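Local atomic coordinates of penicillin-binding protein activator LpoA (Escherichia coli, PDB entry 6DR3), a protein that regulates peptidoglycan synthesis as an outer-membrane lipoprotein, stimulating the transpeptidase activity of penicillin-binding protein 1A. Residues D177-R180 and V181-N185; Y21-Q24 and M25-S28; R69-K72 and T73-V77; E169-L172 and Q173-D177. All coordinates share one frame; numbering follows the deposited sequence.

Contact 1: residues D177-R180 and V181-N185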
loop_
_atom_site.group_PDB
_atom_site.type_symbol
_atom_site.label_atom_id
_atom_site.label_comp_id
_atom_site.label_asym_id
_atom_site.label_seq_id
_atom_site.Cartn_x
_atom_site.Cartn_y
_atom_site.Cartn_z
ATOM N N ASP A 177 9.607 -11.006 15.738
ATOM C CA ASP A 177 9.913 -12.315 16.300
ATOM C C ASP A 177 10.290 -13.305 15.205
ATOM O O ASP A 177 11.244 -14.074 15.358
ATOM C CB ASP A 177 8.723 -12.834 17.106
ATOM C CG ASP A 177 9.074 -14.052 17.933
ATOM O OD1 ASP A 177 9.595 -13.878 19.054
ATOM O OD2 ASP A 177 8.845 -15.182 17.456
ATOM N N LEU A 178 9.557 -13.300 14.088
ATOM C CA LEU A 178 9.906 -14.183 12.981
ATOM C C LEU A 178 11.258 -13.809 12.393
ATOM O O LEU A 178 12.033 -14.684 11.988
ATOM C CB LEU A 178 8.822 -14.133 11.904
ATOM C CG LEU A 178 9.009 -15.060 10.699
ATOM C CD1 LEU A 178 9.062 -16.520 11.127
ATOM C CD2 LEU A 178 7.898 -14.846 9.683
ATOM N N GLN A 179 11.553 -12.508 12.328
ATOM C CA GLN A 179 12.879 -12.060 11.915
ATOM C C GLN A 179 13.962 -12.731 12.752
ATOM O O GLN A 179 14.959 -13.230 12.217
ATOM C CB GLN A 179 12.965 -10.537 12.037
ATOM C CG GLN A 179 14.233 -9.925 11.468
ATOM C CD GLN A 179 14.329 -8.436 11.756
ATOM O OE1 GLN A 179 14.068 -7.991 12.873
ATOM N NE2 GLN A 179 14.693 -7.659 10.744
ATOM N N ARG A 180 13.778 -12.753 14.075
ATOM C CA ARG A 180 14.761 -13.386 14.951
ATOM C C ARG A 180 14.844 -14.885 14.697
ATOM O O ARG A 180 15.938 -15.461 14.689
ATOM C CB ARG A 180 14.416 -13.112 16.415
ATOM C CG ARG A 180 14.899 -11.766 16.927
ATOM C CD ARG A 180 15.839 -11.934 18.110
ATOM N NE ARG A 180 17.011 -12.738 17.773
ATOM C CZ ARG A 180 17.939 -13.118 18.648
ATOM N NH1 ARG A 180 17.839 -12.770 19.925
ATOM N NH2 ARG A 180 18.969 -13.850 18.247
ATOM N N VAL A 181 13.697 -15.540 14.504
ATOM C CA VAL A 181 13.706 -16.948 14.120
ATOM C C VAL A 181 14.580 -17.144 12.892
ATOM O O VAL A 181 15.323 -18.128 12.785
ATOM C CB VAL A 181 12.267 -17.446 13.881
ATOM C CG1 VAL A 181 12.262 -18.860 13.303
ATOM C CG2 VAL A 181 11.469 -17.401 15.177
ATOM N N TRP A 182 14.511 -16.200 11.948
ATOM C CA TRP A 182 15.325 -16.301 10.743
ATOM C C TRP A 182 16.803 -16.090 11.053
ATOM O O TRP A 182 17.658 -16.834 10.559
ATOM C CB TRP A 182 14.846 -15.294 9.698
ATOM C CG TRP A 182 15.613 -15.372 8.419
ATOM C CD1 TRP A 182 15.591 -16.390 7.510
ATOM C CD2 TRP A 182 16.518 -14.392 7.902
ATOM N NE1 TRP A 182 16.429 -16.105 6.459
ATOM C CE2 TRP A 182 17.010 -14.882 6.676
ATOM C CE3 TRP A 182 16.960 -13.146 8.357
ATOM C CZ2 TRP A 182 17.923 -14.171 5.900
ATOM C CZ3 TRP A 182 17.867 -12.441 7.584
ATOM C CH2 TRP A 182 18.338 -12.956 6.370
ATOM N N PHE A 183 17.126 -15.083 11.870
ATOM C CA PHE A 183 18.516 -14.864 12.257
ATOM C C PHE A 183 19.113 -16.109 12.906
ATOM O O PHE A 183 20.291 -16.421 12.702
ATOM C CB PHE A 183 18.622 -13.678 13.222
ATOM C CG PHE A 183 18.364 -12.331 12.591
ATOM C CD1 PHE A 183 18.641 -12.093 11.251
ATOM C CD2 PHE A 183 17.854 -11.292 13.354
ATOM C CE1 PHE A 183 18.406 -10.851 10.688
ATOM C CE2 PHE A 183 17.617 -10.050 12.797
ATOM C CZ PHE A 183 17.894 -9.829 11.463
ATOM N N ASP A 184 18.315 -16.835 13.689
ATOM C CA ASP A 184 18.838 -17.891 14.545
ATOM C C ASP A 184 18.908 -19.256 13.874
ATOM O O ASP A 184 19.699 -20.098 14.313
ATOM C CB ASP A 184 17.983 -18.001 15.813
ATOM C CG ASP A 184 18.128 -16.791 16.720
ATOM O OD1 ASP A 184 18.930 -15.892 16.390
ATOM O OD2 ASP A 184 17.441 -16.742 17.761
ATOM N N ASN A 185 18.114 -19.505 12.832
ATOM C CA ASN A 185 18.030 -20.832 12.235
ATOM C C ASN A 185 18.325 -20.853 10.743
ATOM O O ASN A 185 18.215 -21.918 10.125
ATOM C CB ASN A 185 16.638 -21.433 12.479
ATOM C CG ASN A 185 16.322 -21.593 13.954
ATOM O OD1 ASN A 185 16.669 -22.601 14.568
ATOM N ND2 ASN A 185 15.658 -20.597 14.530
#
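Arg180 and Asp184, one helical turn apart, form a salt bridge in which Arg180 NH2 lies 2.8 Å from Asp184 OD1. The carboxylate offers its syn lone pair, but Asp184 OD1 lies well out of the guanidinium plane. The two planes stand 84° apart, the bond bends to 131° at the hydrogen, and Asp184 OD2 lies over a face of the guanidinium. The arginine is poorly ordered, so the bridge is best read as a surface link between oppositely charged side chains. Arg180 reaches it by folding at chi2 and chi3, which carries the guanidinium toward the C-terminal end of the helix, to Asp184.

On another flank Gln179 and Phe183 run side by side. Phe183 CE2 is 3.6 Å from Gln179 CG, and the amide is turned only 23° from the ring plane. The backbone oxygen Gln179 O sits over one ring face while accepting the 2.9 Å hydrogen bond from Phe183 N. Glutamine suits this place because its methylene chain lies against the ring and its amide NE2 donates to Leu152 O.

Asn185, in the last turn, folds back: its ND2 donates to Val181 O at 3.0 Å, nearly straight and in the carbonyl plane. Leu178 CD1 meets Val181 CB at 4.3 Å, an apolar pair facing helix 189-202, where Leu178 meets Trp199 and Val181 meets Arg202.

Helix 189-202 packs along this side, with Arg202 bridging to Asp177 OD2; helix 157-161 lies against Gln179 and Phe183, and Trp149 of helix 138-153 meets the Trp182 ring edge-to-face.

Contact 2: residues Y21-Q24 and M25-S28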
loop_
_atom_site.group_PDB
_atom_site.type_symbol
_atom_site.label_atom_id
_atom_site.label_comp_id
_atom_site.label_asym_id
_atom_site.label_seq_id
_atom_site.Cartn_x
_atom_site.Cartn_y
_atom_site.Cartn_z
ATOM N N TYR A 21 -12.467 5.375 -18.661
ATOM C CA TYR A 21 -12.866 6.540 -17.877
ATOM C C TYR A 21 -12.954 7.790 -18.743
ATOM O O TYR A 21 -13.881 8.595 -18.589
ATOM C CB TYR A 21 -11.879 6.761 -16.732
ATOM C CG TYR A 21 -11.853 5.654 -15.699
ATOM C CD1 TYR A 21 -13.012 4.980 -15.334
ATOM C CD2 TYR A 21 -10.665 5.286 -15.085
ATOM C CE1 TYR A 21 -12.984 3.973 -14.385
ATOM C CE2 TYR A 21 -10.628 4.282 -14.137
ATOM C CZ TYR A 21 -11.786 3.628 -13.791
ATOM O OH TYR A 21 -11.742 2.627 -12.845
ATOM N N LEU A 22 -11.992 7.978 -19.649
ATOM C CA LEU A 22 -12.020 9.147 -20.522
ATOM C C LEU A 22 -13.223 9.102 -21.456
ATOM O O LEU A 22 -13.831 10.141 -21.743
ATOM C CB LEU A 22 -10.717 9.238 -21.318
ATOM C CG LEU A 22 -9.462 9.545 -20.494
ATOM C CD1 LEU A 22 -8.203 9.350 -21.324
ATOM C CD2 LEU A 22 -9.513 10.959 -19.930
ATOM N N GLN A 23 -13.584 7.911 -21.935
ATOM C CA GLN A 23 -14.765 7.783 -22.785
ATOM C C GLN A 23 -16.030 8.157 -22.023
ATOM O O GLN A 23 -16.893 8.871 -22.547
ATOM C CB GLN A 23 -14.864 6.357 -23.328
ATOM C CG GLN A 23 -16.065 6.111 -24.232
ATOM C CD GLN A 23 -16.047 6.976 -25.478
ATOM O OE1 GLN A 23 -16.875 7.873 -25.638
ATOM N NE2 GLN A 23 -15.103 6.705 -26.372
ATOM N N GLN A 24 -16.158 7.683 -20.781
ATOM C CA GLN A 24 -17.318 8.041 -19.972
ATOM C C GLN A 24 -17.309 9.524 -19.635
ATOM O O GLN A 24 -18.364 10.168 -19.610
ATOM C CB GLN A 24 -17.349 7.205 -18.692
ATOM C CG GLN A 24 -17.372 5.704 -18.923
ATOM C CD GLN A 24 -18.517 5.270 -19.812
ATOM O OE1 GLN A 24 -19.675 5.598 -19.557
ATOM N NE2 GLN A 24 -18.197 4.539 -20.874
ATOM N N MET A 25 -16.125 10.083 -19.369
ATOM C CA MET A 25 -16.023 11.511 -19.092
ATOM C C MET A 25 -16.605 12.330 -20.236
ATOM O O MET A 25 -17.259 13.355 -20.008
ATOM C CB MET A 25 -14.561 11.891 -18.853
ATOM C CG MET A 25 -14.346 13.347 -18.480
ATOM S SD MET A 25 -12.613 13.725 -18.150
ATOM C CE MET A 25 -11.917 13.659 -19.802
ATOM N N GLN A 26 -16.386 11.889 -21.475
ATOM C CA GLN A 26 -16.864 12.613 -22.642
ATOM C C GLN A 26 -18.359 12.437 -22.883
ATOM O O GLN A 26 -18.913 13.124 -23.748
ATOM C CB GLN A 26 -16.084 12.167 -23.882
ATOM C CG GLN A 26 -14.604 12.524 -23.832
ATOM C CD GLN A 26 -13.821 11.954 -24.998
ATOM O OE1 GLN A 26 -14.362 11.221 -25.827
ATOM N NE2 GLN A 26 -12.537 12.288 -25.067
ATOM N N GLN A 27 -19.022 11.547 -22.142
ATOM C CA GLN A 27 -20.455 11.318 -22.279
ATOM C C GLN A 27 -21.237 11.805 -21.062
ATOM O O GLN A 27 -22.383 11.390 -20.861
ATOM C CB GLN A 27 -20.734 9.833 -22.514
ATOM C CG GLN A 27 -20.110 9.267 -23.777
ATOM C CD GLN A 27 -20.403 7.790 -23.954
ATOM O OE1 GLN A 27 -20.912 7.133 -23.045
ATOM N NE2 GLN A 27 -20.084 7.259 -25.129
ATOM N N SER A 28 -20.644 12.676 -20.249
ATOM C CA SER A 28 -21.253 13.107 -19.000
ATOM C C SER A 28 -20.991 14.591 -18.793
ATOM O O SER A 28 -20.224 15.221 -19.526
ATOM C CB SER A 28 -20.717 12.296 -17.813
ATOM O OG SER A 28 -19.301 12.345 -17.766
#
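Leu22 lies alongside Met25, the two side chains pointing the same way, and its CD2 touches Met25 CE at 3.6 Å. Met25 runs extended through CG and SD before chi3 (72°) bends the terminal methyl over to the leucine branch. A flexible thioether beside a branched leucine suits a side packed against two helices, and both residues also press on Leu56 of helix 50-58, while Leu22 reaches Ala40 and Met25 reaches Gln37 of helix 30-47.

Behind this apolar flank the chain leaves helix 18-25 through a type I beta turn, Met25 to Ser28, that leads toward helix 30-47. The regular bond from Met25 N to Tyr21 O (2.8 Å) is followed by a forked arrangement: Gln26 N donates to Leu22 O at 3.1 Å and only weakly to Gln23 O. Gln27 N then turns to Gln24 O at 3.0 Å, approaching from above the carbonyl plane.

Ser28 OG sits near the same acceptor, 3.0 Å from Gln24 O and 3.2 Å from Met25 O, and its single proton could serve either. Its torsion, chi1 54°, swings the hydroxyl back over the turn, where a short polar side chain can reach carbonyls of the helix's last turn. Ser28 O, in turn, receives Arg33 NH1.

Contact 3: residues R69-K72 and T73-V77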
loop_
_atom_site.group_PDB
_atom_site.type_symbol
_atom_site.label_atom_id
_atom_site.label_comp_id
_atom_site.label_asym_id
_atom_site.label_seq_id
_atom_site.Cartn_x
_atom_site.Cartn_y
_atom_site.Cartn_z
ATOM N N ARG A 69 -12.922 16.606 -3.390
ATOM C CA ARG A 69 -11.700 17.314 -3.028
ATOM C C ARG A 69 -10.734 16.403 -2.285
ATOM O O ARG A 69 -9.517 16.478 -2.493
ATOM C CB ARG A 69 -12.029 18.547 -2.187
ATOM C CG ARG A 69 -10.813 19.425 -1.908
ATOM C CD ARG A 69 -11.195 20.764 -1.298
ATOM N NE ARG A 69 -12.151 21.491 -2.128
ATOM C CZ ARG A 69 -11.841 22.118 -3.259
ATOM N NH1 ARG A 69 -10.596 22.109 -3.713
ATOM N NH2 ARG A 69 -12.784 22.751 -3.943
ATOM N N ARG A 70 -11.251 15.534 -1.412
ATOM C CA ARG A 70 -10.384 14.584 -0.726
ATOM C C ARG A 70 -9.691 13.661 -1.721
ATOM O O ARG A 70 -8.496 13.372 -1.585
ATOM C CB ARG A 70 -11.187 13.778 0.297
ATOM C CG ARG A 70 -11.409 14.521 1.611
ATOM C CD ARG A 70 -12.008 13.631 2.693
ATOM N NE ARG A 70 -13.466 13.551 2.613
ATOM C CZ ARG A 70 -14.300 14.443 3.143
ATOM N NH1 ARG A 70 -13.831 15.504 3.792
ATOM N NH2 ARG A 70 -15.611 14.279 3.021
ATOM N N GLU A 71 -10.421 13.200 -2.738
ATOM C CA GLU A 71 -9.797 12.394 -3.781
ATOM C C GLU A 71 -8.751 13.200 -4.542
ATOM O O GLU A 71 -7.700 12.668 -4.917
ATOM C CB GLU A 71 -10.863 11.854 -4.736
ATOM C CG GLU A 71 -10.315 11.073 -5.920
ATOM C CD GLU A 71 -9.549 9.831 -5.502
ATOM O OE1 GLU A 71 -9.827 9.297 -4.407
ATOM O OE2 GLU A 71 -8.670 9.390 -6.271
ATOM N N LYS A 72 -9.014 14.488 -4.774
ATOM C CA LYS A 72 -8.044 15.323 -5.476
ATOM C C LYS A 72 -6.732 15.396 -4.705
ATOM O O LYS A 72 -5.649 15.264 -5.288
ATOM C CB LYS A 72 -8.609 16.726 -5.701
ATOM C CG LYS A 72 -7.646 17.655 -6.439
ATOM C CD LYS A 72 -8.170 19.077 -6.555
ATOM C CE LYS A 72 -7.125 19.981 -7.199
ATOM N NZ LYS A 72 -7.548 21.407 -7.247
ATOM N N THR A 73 -6.808 15.610 -3.390
ATOM C CA THR A 73 -5.590 15.714 -2.593
ATOM C C THR A 73 -4.784 14.423 -2.659
ATOM O O THR A 73 -3.548 14.453 -2.681
ATOM C CB THR A 73 -5.926 16.054 -1.140
ATOM O OG1 THR A 73 -6.732 15.012 -0.573
ATOM C CG2 THR A 73 -6.672 17.383 -1.051
ATOM N N LEU A 74 -5.466 13.277 -2.698
ATOM C CA LEU A 74 -4.756 12.006 -2.788
ATOM C C LEU A 74 -4.113 11.835 -4.159
ATOM O O LEU A 74 -2.975 11.363 -4.263
ATOM C CB LEU A 74 -5.713 10.854 -2.486
ATOM C CG LEU A 74 -5.115 9.444 -2.448
ATOM C CD1 LEU A 74 -3.906 9.366 -1.521
ATOM C CD2 LEU A 74 -6.178 8.447 -2.017
ATOM N N LEU A 75 -4.821 12.221 -5.224
ATOM C CA LEU A 75 -4.228 12.185 -6.556
ATOM C C LEU A 75 -3.013 13.096 -6.647
ATOM O O LEU A 75 -2.070 12.801 -7.391
ATOM C CB LEU A 75 -5.266 12.586 -7.606
ATOM C CG LEU A 75 -6.464 11.652 -7.782
ATOM C CD1 LEU A 75 -7.523 12.318 -8.646
ATOM C CD2 LEU A 75 -6.041 10.324 -8.394
ATOM N N ALA A 76 -3.014 14.204 -5.903
ATOM C CA ALA A 76 -1.863 15.100 -5.910
ATOM C C ALA A 76 -0.611 14.389 -5.415
ATOM O O ALA A 76 0.487 14.613 -5.939
ATOM C CB ALA A 76 -2.152 16.333 -5.054
ATOM N N VAL A 77 -0.752 13.536 -4.398
ATOM C CA VAL A 77 0.393 12.785 -3.887
ATOM C C VAL A 77 0.889 11.799 -4.937
ATOM O O VAL A 77 2.092 11.709 -5.212
ATOM C CB VAL A 77 0.022 12.066 -2.577
ATOM C CG1 VAL A 77 1.182 11.201 -2.088
ATOM C CG2 VAL A 77 -0.382 13.074 -1.510
#
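Leu75 bends back over Glu71, and each of its carbons has a partner there. CB rests 3.6 Å from Glu71 O and equally near Lys72 O. With CG anti to the carbonyl carbon (chi1 -65°), the chain is laid along the preceding turn, and CG comes to 3.3 Å from Glu71 O. At the tip Leu75 CD1 lies 3.7 Å from Glu71 O, and both branches approach Glu71 OE2, CD2 at 3.5 Å. The carboxylate is brought up to this branch by the bend at chi2 (62°), and its charge is met elsewhere, OE2 by a salt bridge to Arg108 and OE1 by Gln105.

Thr73 works on the other flank. Its OG1 donates to Arg70 O at 2.6 Å, arriving from the same face of that carbonyl as Leu74 N, so two donors grip one oxygen. A threonine can stay within a helix here because its hydroxyl folds back on the backbone at an exposed position.

Leu75 also touches Leu38 and Ile41 of helix 30-47, and Leu74, Val77 and the buried, paired Glu71 meet helix 103-117, while Arg70 and Thr73 are exposed. This suits a helix packed against several others in an all-helical domain with TPR-like motifs.

Contact 4: residues E169-L172 and Q173-D177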
loop_
_atom_site.group_PDB
_atom_site.type_symbol
_atom_site.label_atom_id
_atom_site.label_comp_id
_atom_site.label_asym_id
_atom_site.label_seq_id
_atom_site.Cartn_x
_atom_site.Cartn_y
_atom_site.Cartn_z
ATOM N N GLU A 169 1.652 -2.600 19.254
ATOM C CA GLU A 169 2.027 -3.050 17.913
ATOM C C GLU A 169 2.336 -4.547 17.944
ATOM O O GLU A 169 3.475 -4.989 17.784
ATOM C CB GLU A 169 3.217 -2.245 17.398
ATOM C CG GLU A 169 2.896 -0.798 17.070
ATOM C CD GLU A 169 4.101 -0.039 16.551
ATOM O OE1 GLU A 169 5.022 0.239 17.347
ATOM O OE2 GLU A 169 4.134 0.270 15.342
ATOM N N ASN A 170 1.277 -5.336 18.153
ATOM C CA ASN A 170 1.456 -6.777 18.294
ATOM C C ASN A 170 1.782 -7.440 16.962
ATOM O O ASN A 170 2.475 -8.463 16.937
ATOM C CB ASN A 170 0.207 -7.415 18.902
ATOM C CG ASN A 170 0.486 -8.789 19.495
ATOM O OD1 ASN A 170 1.542 -9.018 20.091
ATOM N ND2 ASN A 170 -0.453 -9.713 19.325
ATOM N N ILE A 171 1.291 -6.892 15.851
ATOM C CA ILE A 171 1.621 -7.462 14.548
ATOM C C ILE A 171 3.091 -7.212 14.222
ATOM O O ILE A 171 3.812 -8.120 13.793
ATOM C CB ILE A 171 0.686 -6.901 13.460
ATOM C CG1 ILE A 171 -0.724 -7.477 13.648
ATOM C CG2 ILE A 171 1.223 -7.222 12.056
ATOM C CD1 ILE A 171 -1.763 -6.950 12.668
ATOM N N LEU A 172 3.557 -5.978 14.429
ATOM C CA LEU A 172 4.969 -5.684 14.215
ATOM C C LEU A 172 5.844 -6.512 15.146
ATOM O O LEU A 172 6.882 -7.037 14.728
ATOM C CB LEU A 172 5.230 -4.190 14.416
ATOM C CG LEU A 172 6.679 -3.725 14.243
ATOM C CD1 LEU A 172 7.215 -4.083 12.865
ATOM C CD2 LEU A 172 6.781 -2.227 14.485
ATOM N N GLN A 173 5.440 -6.646 16.412
ATOM C CA GLN A 173 6.189 -7.493 17.332
ATOM C C GLN A 173 6.275 -8.921 16.810
ATOM O O GLN A 173 7.332 -9.555 16.886
ATOM C CB GLN A 173 5.543 -7.472 18.718
ATOM C CG GLN A 173 6.346 -8.218 19.777
ATOM C CD GLN A 173 5.633 -8.308 21.112
ATOM O OE1 GLN A 173 4.417 -8.136 21.196
ATOM N NE2 GLN A 173 6.393 -8.580 22.168
ATOM N N GLY A 174 5.169 -9.441 16.274
ATOM C CA GLY A 174 5.196 -10.777 15.700
ATOM C C GLY A 174 6.132 -10.877 14.513
ATOM O O GLY A 174 6.847 -11.869 14.357
ATOM N N TRP A 175 6.139 -9.853 13.655
ATOM C CA TRP A 175 7.051 -9.849 12.517
ATOM C C TRP A 175 8.502 -9.841 12.977
ATOM O O TRP A 175 9.339 -10.565 12.428
ATOM C CB TRP A 175 6.777 -8.642 11.621
ATOM C CG TRP A 175 5.656 -8.841 10.645
ATOM C CD1 TRP A 175 4.485 -8.141 10.587
ATOM C CD2 TRP A 175 5.602 -9.801 9.584
ATOM N NE1 TRP A 175 3.707 -8.604 9.554
ATOM C CE2 TRP A 175 4.369 -9.624 8.922
ATOM C CE3 TRP A 175 6.475 -10.792 9.127
ATOM C CZ2 TRP A 175 3.989 -10.401 7.831
ATOM C CZ3 TRP A 175 6.095 -11.562 8.043
ATOM C CH2 TRP A 175 4.865 -11.362 7.408
ATOM N N LEU A 176 8.818 -9.024 13.984
ATOM C CA LEU A 176 10.183 -8.976 14.493
ATOM C C LEU A 176 10.574 -10.284 15.167
ATOM O O LEU A 176 11.754 -10.648 15.168
ATOM C CB LEU A 176 10.338 -7.808 15.468
ATOM C CG LEU A 176 10.151 -6.416 14.856
ATOM C CD1 LEU A 176 10.176 -5.353 15.941
ATOM C CD2 LEU A 176 11.215 -6.129 13.804
ATOM N N ASP A 177 9.607 -11.006 15.738
ATOM C CA ASP A 177 9.913 -12.315 16.300
ATOM C C ASP A 177 10.290 -13.305 15.205
ATOM O O ASP A 177 11.244 -14.074 15.358
ATOM C CB ASP A 177 8.723 -12.834 17.106
ATOM C CG ASP A 177 9.074 -14.052 17.933
ATOM O OD1 ASP A 177 9.595 -13.878 19.054
ATOM O OD2 ASP A 177 8.845 -15.182 17.456
#
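Ile171 and Trp175 lie side by side, pointing the same way, with Ile171 CG2 3.7 Å from Trp175 CD1. Each torsion explains part of this. In the isoleucine CG2 is the branch anti to the backbone N, which points it out from the helix on the side of Trp175, while CG1 leans toward the N-terminal end; in the tryptophan CG lies beside its N (chi1 -83°), turning the indole back toward the preceding turn. Its pyrrole end therefore meets the methyl, and CD1 also passes 3.3 Å from Ile171 O. Leu172 CA lies at the ring edge, near its plane. A wide flat indole suits a buried position that several helices share: Ile145, Thr148 and Leu152 of helix 138-153 touch it, as does Ile130 of helix 123-132.

These residues make up the opening turns of helix 170-185, in the amino-terminal domain of TPR-like helical motifs. Glu169 stands at the N-cap position, its O taking Gln173 N at 2.9 Å. Its own carboxylate is held by Arg127 and by Asn166 N.

Leu172 and Leu176 use different torsions. Leu172 CG is anti to its N (chi1 179°) and the side chain touches Leu126 and Ile130, whereas Leu176 CG is set beside its N (chi1 -64°), folding back to 3.3 Å from Leu172 O. The pair still meets, Leu172 CG to Leu176 CD1 at 4.2 Å. Gly174, with no side chain, has its carbonyl taken by Trp199 NE1 of helix 189-202.

From the N terminus the order is contacts 2, 3, 4 and 1; all are local, so none closes a long loop, and none nests in or crosses another. Contact 2 spans the end of helix 18-25 and the turn that leads toward helix 30-47. Contact 3, on helix 66-82 with its centre about 20 Å from that of contact 2, leans on helix 30-47 too, which ties the two together. Contacts 4 and 1 follow one another on helix 170-185 and share Asp177, their centres about 12 Å apart; both meet helices 138-153 and 189-202. This second pair lies across the chain's centre from the first, contacts 1 and 2 being about 53 Å apart between centres.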